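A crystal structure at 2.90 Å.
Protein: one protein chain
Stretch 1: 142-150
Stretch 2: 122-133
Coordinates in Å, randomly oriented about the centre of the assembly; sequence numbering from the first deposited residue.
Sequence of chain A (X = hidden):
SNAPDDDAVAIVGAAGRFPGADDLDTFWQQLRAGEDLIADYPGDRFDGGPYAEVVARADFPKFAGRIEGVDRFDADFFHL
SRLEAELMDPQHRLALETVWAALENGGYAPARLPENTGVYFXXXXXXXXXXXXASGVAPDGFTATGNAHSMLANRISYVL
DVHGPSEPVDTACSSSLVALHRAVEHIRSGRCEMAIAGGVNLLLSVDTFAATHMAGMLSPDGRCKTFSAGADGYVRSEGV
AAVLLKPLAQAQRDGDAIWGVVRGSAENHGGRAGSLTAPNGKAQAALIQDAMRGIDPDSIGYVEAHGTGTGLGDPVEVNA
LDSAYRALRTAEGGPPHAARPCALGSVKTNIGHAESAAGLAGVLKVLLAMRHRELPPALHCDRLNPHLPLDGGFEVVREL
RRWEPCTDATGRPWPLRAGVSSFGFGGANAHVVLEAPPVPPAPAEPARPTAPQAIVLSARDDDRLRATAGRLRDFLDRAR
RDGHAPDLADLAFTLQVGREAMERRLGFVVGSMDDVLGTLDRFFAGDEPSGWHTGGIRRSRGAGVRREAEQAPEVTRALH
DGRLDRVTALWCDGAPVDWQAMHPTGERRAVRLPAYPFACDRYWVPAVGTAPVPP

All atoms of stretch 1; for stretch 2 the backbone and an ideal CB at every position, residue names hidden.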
# COMPACT_ATOMS: atom_id res chain seq x y z
N PHE A 142 13.23 -3.14 19.34
CA PHE A 142 12.18 -2.14 19.24
C PHE A 142 12.38 -1.21 18.05
O PHE A 142 11.42 -0.56 17.61
CB PHE A 142 12.11 -1.30 20.52
CG PHE A 142 11.54 -2.03 21.69
CD1 PHE A 142 10.45 -2.88 21.54
CD2 PHE A 142 12.12 -1.90 22.96
CE1 PHE A 142 9.95 -3.57 22.63
CE2 PHE A 142 11.62 -2.58 24.04
CZ PHE A 142 10.54 -3.42 23.88
N THR A 143 13.61 -1.13 17.55
CA THR A 143 13.89 -0.21 16.44
C THR A 143 13.18 -0.64 15.18
O THR A 143 12.51 0.17 14.53
CB THR A 143 15.37 -0.11 16.11
OG1 THR A 143 16.16 0.01 17.30
CG2 THR A 143 15.60 1.10 15.21
N ALA A 144 13.33 -1.92 14.85
CA ALA A 144 12.71 -2.51 13.67
C ALA A 144 11.19 -2.34 13.69
O ALA A 144 10.58 -1.82 12.75
CB ALA A 144 13.07 -3.97 13.58
N THR A 145 10.59 -2.81 14.77
CA THR A 145 9.20 -2.56 15.06
C THR A 145 8.86 -1.06 15.06
O THR A 145 7.78 -0.66 14.63
CB THR A 145 8.86 -3.18 16.41
OG1 THR A 145 8.29 -4.47 16.19
CG2 THR A 145 7.90 -2.30 17.22
N GLY A 146 9.79 -0.24 15.53
CA GLY A 146 9.48 1.16 15.73
C GLY A 146 9.57 1.98 14.48
O GLY A 146 9.27 3.17 14.47
N ASN A 147 9.99 1.34 13.40
CA ASN A 147 10.29 2.10 12.20
C ASN A 147 9.84 1.50 10.90
O ASN A 147 9.96 2.14 9.87
CB ASN A 147 11.77 2.36 12.16
CG ASN A 147 12.16 3.40 13.15
OD1 ASN A 147 11.98 4.60 12.89
ND2 ASN A 147 12.65 2.97 14.32
N ALA A 148 9.31 0.29 10.93
CA ALA A 148 8.74 -0.29 9.73
C ALA A 148 7.39 0.38 9.41
O ALA A 148 6.57 0.57 10.31
CB ALA A 148 8.57 -1.78 9.91
N HIS A 149 7.16 0.74 8.15
CA HIS A 149 5.91 1.43 7.81
C HIS A 149 4.69 0.57 8.08
O HIS A 149 3.63 1.07 8.47
CB HIS A 149 5.92 1.87 6.36
CG HIS A 149 6.83 3.01 6.06
ND1 HIS A 149 7.35 3.81 7.05
CD2 HIS A 149 7.32 3.49 4.90
CE1 HIS A 149 8.13 4.73 6.51
NE2 HIS A 149 8.13 4.56 5.20
N SER A 150 4.82 -0.73 7.85
CA SER A 150 3.77 -1.67 8.17
C SER A 150 3.30 -1.54 9.60
O SER A 150 2.12 -1.67 9.90
CB SER A 150 4.25 -3.09 7.93
OG SER A 150 5.63 -3.19 8.26
N UNK A 122 -1.32 6.77 5.26
CA UNK A 122 -0.28 7.17 4.33
C UNK A 122 0.92 7.66 5.09
O UNK A 122 0.78 8.35 6.10
CB UNK A 122 -0.78 8.25 3.37
N UNK A 123 2.11 7.30 4.60
CA UNK A 123 3.37 7.63 5.26
C UNK A 123 4.50 7.40 4.26
O UNK A 123 4.44 6.45 3.49
CB UNK A 123 3.57 6.80 6.53
N UNK A 124 5.51 8.27 4.25
CA UNK A 124 6.57 8.13 3.24
C UNK A 124 7.99 8.01 3.78
O UNK A 124 8.77 7.20 3.29
CB UNK A 124 6.52 9.33 2.30
N UNK A 125 8.36 8.80 4.78
CA UNK A 125 9.74 8.83 5.18
C UNK A 125 10.09 8.01 6.39
O UNK A 125 9.27 7.81 7.27
CB UNK A 125 10.15 10.28 5.44
N UNK A 126 11.32 7.52 6.43
CA UNK A 126 11.88 6.96 7.65
C UNK A 126 12.94 7.90 8.21
O UNK A 126 14.07 7.50 8.48
CB UNK A 126 12.47 5.57 7.39
N UNK A 127 12.57 9.16 8.37
CA UNK A 127 13.52 10.16 8.82
C UNK A 127 14.12 9.80 10.19
O UNK A 127 15.32 9.92 10.39
CB UNK A 127 12.84 11.53 8.88
N UNK A 128 13.29 9.34 11.13
CA UNK A 128 13.74 9.06 12.49
C UNK A 128 14.80 7.98 12.56
O UNK A 128 15.73 8.06 13.36
CB UNK A 128 12.55 8.65 13.36
N UNK A 129 14.63 6.96 11.73
CA UNK A 129 15.51 5.80 11.74
C UNK A 129 16.88 6.24 11.28
O UNK A 129 17.89 5.74 11.77
CB UNK A 129 14.97 4.68 10.86
N UNK A 130 16.91 7.19 10.36
CA UNK A 130 18.17 7.79 9.95
C UNK A 130 18.76 8.53 11.14
O UNK A 130 19.97 8.42 11.43
CB UNK A 130 17.98 8.73 8.76
N UNK A 131 17.90 9.26 11.86
CA UNK A 131 18.33 10.06 13.00
C UNK A 131 18.97 9.20 14.09
O UNK A 131 19.95 9.62 14.70
CB UNK A 131 17.14 10.83 13.58
N UNK A 132 18.40 8.02 14.32
CA UNK A 132 18.92 7.07 15.30
C UNK A 132 20.31 6.61 14.93
O UNK A 132 21.21 6.53 15.77
CB UNK A 132 17.99 5.86 15.43
N UNK A 133 20.46 6.27 13.66
CA UNK A 133 21.74 5.76 13.21
C UNK A 133 22.80 6.84 13.29
O UNK A 133 23.91 6.58 13.74
CB UNK A 133 21.63 5.22 11.78

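Position 122 lies beyond the reach of stretch 1: an ideal CB finds none of its atoms within 5.5 Å, so stretch 1 sets no requirement. The residue is Gly122.

At 123 the CA-to-CB bond points toward stretch 1, and the ideal CB sits 4.8 Å from ND1 of His149. An extended backbone (phi/psi -165/141) beside an imidazole suits a small or medium aliphatic, though a polar group could also address the ring nitrogen. The residue is Val123, whose CG2 lies 4.2 Å from the centroid of the His149 ring and 24° off its normal, a CH-pi contact over one face.

Positions 124 and 125 both direct CB away, so their backbone is what stretch 1 meets, and many side chains would fit. They are Ser124 and Gly125. The carbonyls lie at the edge of the His149 ring: NE2 of His149 donates a weak hydrogen bond to O of Ser124 (3.3 Å, 148°), while CE1 of His149 is 3.4 Å from O of Gly125.

Position 126 points toward stretch 1, with its ideal CB 4.5 Å from His149 CE1 and 4.9 Å from Asn147 O. It immediately precedes a helix, where Ser, Thr, Asp or Asn is common, and the nearby ring favours something short. It is Ser126; its OG approaches CE1 of His149 at 3.4 Å but makes no capping bond.

Position 127 turns away and is unconstrained by stretch 1; it is Asp127.

At 128 the ideal CB is 4.1 Å from Asn147 OD1, yet this is a glancing approach that many residues could accept. Tyr128 adopts chi1 t, and OD1 of Asn147 lies near its ring plane, at the edge.

Position 129 has the nearest backbone match, its CA 6.4 Å from the CA of Asn147, and its ideal CB is 3.6 Å from Asn147 OD1. Beyond lies the Thr143 methyl, so a flat ring or a medium aliphatic would suit. His129, chi1 t, places its ring with CG2 of Thr143 4.1 Å from the centroid, 28° off the normal, a CH-pi contact. A water accepts from N of His129 (3.0 Å) and donates to OD1 of Asn147 (2.6 Å), bridging the stretches.

Positions 130 and 131, out of reach, are His130 and Leu131.

Position 132 points toward stretch 1, its ideal CB 5.3 Å from Thr143 CG2, a gap suited to Leu, Ile or Met. Leu132 (m, t) closes it, CD1 meeting CG2 of Thr143 at 3.7 Å.

Position 133 points sideways, without contact; it is Asn133.

Stretch 2 (122-133) GVSGSDYHHLLN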
# COMPACT_ATOMS: atom_id res chain seq x y z
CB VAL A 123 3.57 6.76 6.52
CG1 VAL A 123 3.40 5.30 6.16
CG2 VAL A 123 4.93 6.99 7.12
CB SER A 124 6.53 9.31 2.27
OG SER A 124 5.33 9.26 1.51
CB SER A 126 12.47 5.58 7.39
OG SER A 126 11.55 4.77 6.69
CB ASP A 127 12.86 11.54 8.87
CG ASP A 127 12.70 12.18 7.49
OD1 ASP A 127 12.76 11.45 6.47
OD2 ASP A 127 12.52 13.42 7.44
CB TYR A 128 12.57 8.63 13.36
CG TYR A 128 12.81 8.70 14.85
CD1 TYR A 128 13.15 9.90 15.46
CD2 TYR A 128 12.62 7.59 15.66
CE1 TYR A 128 13.35 9.98 16.83
CE2 TYR A 128 12.82 7.66 17.03
CZ TYR A 128 13.18 8.86 17.60
OH TYR A 128 13.37 8.95 18.96
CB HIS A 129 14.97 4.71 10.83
CG HIS A 129 15.55 3.36 11.08
ND1 HIS A 129 16.71 3.16 11.79
CD2 HIS A 129 15.12 2.13 10.71
CE1 HIS A 129 16.97 1.86 11.86
NE2 HIS A 129 16.02 1.22 11.21
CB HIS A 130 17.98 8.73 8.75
CG HIS A 130 17.71 8.03 7.46
ND1 HIS A 130 16.80 8.50 6.53
CD2 HIS A 130 18.22 6.89 6.93
CE1 HIS A 130 16.77 7.68 5.49
NE2 HIS A 130 17.63 6.70 5.71
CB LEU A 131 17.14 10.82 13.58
CG LEU A 131 17.44 11.69 14.81
CD1 LEU A 131 18.54 12.69 14.49
CD2 LEU A 131 16.18 12.40 15.28
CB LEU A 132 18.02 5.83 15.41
CG LEU A 132 16.65 5.97 16.05
CD1 LEU A 132 16.04 4.61 16.22
CD2 LEU A 132 16.78 6.67 17.39
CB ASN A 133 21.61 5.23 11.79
CG ASN A 133 20.80 3.96 11.73
OD1 ASN A 133 20.07 3.64 12.66
ND2 ASN A 133 20.93 3.23 10.64
O HOH W 1 11.87 6.24 10.83
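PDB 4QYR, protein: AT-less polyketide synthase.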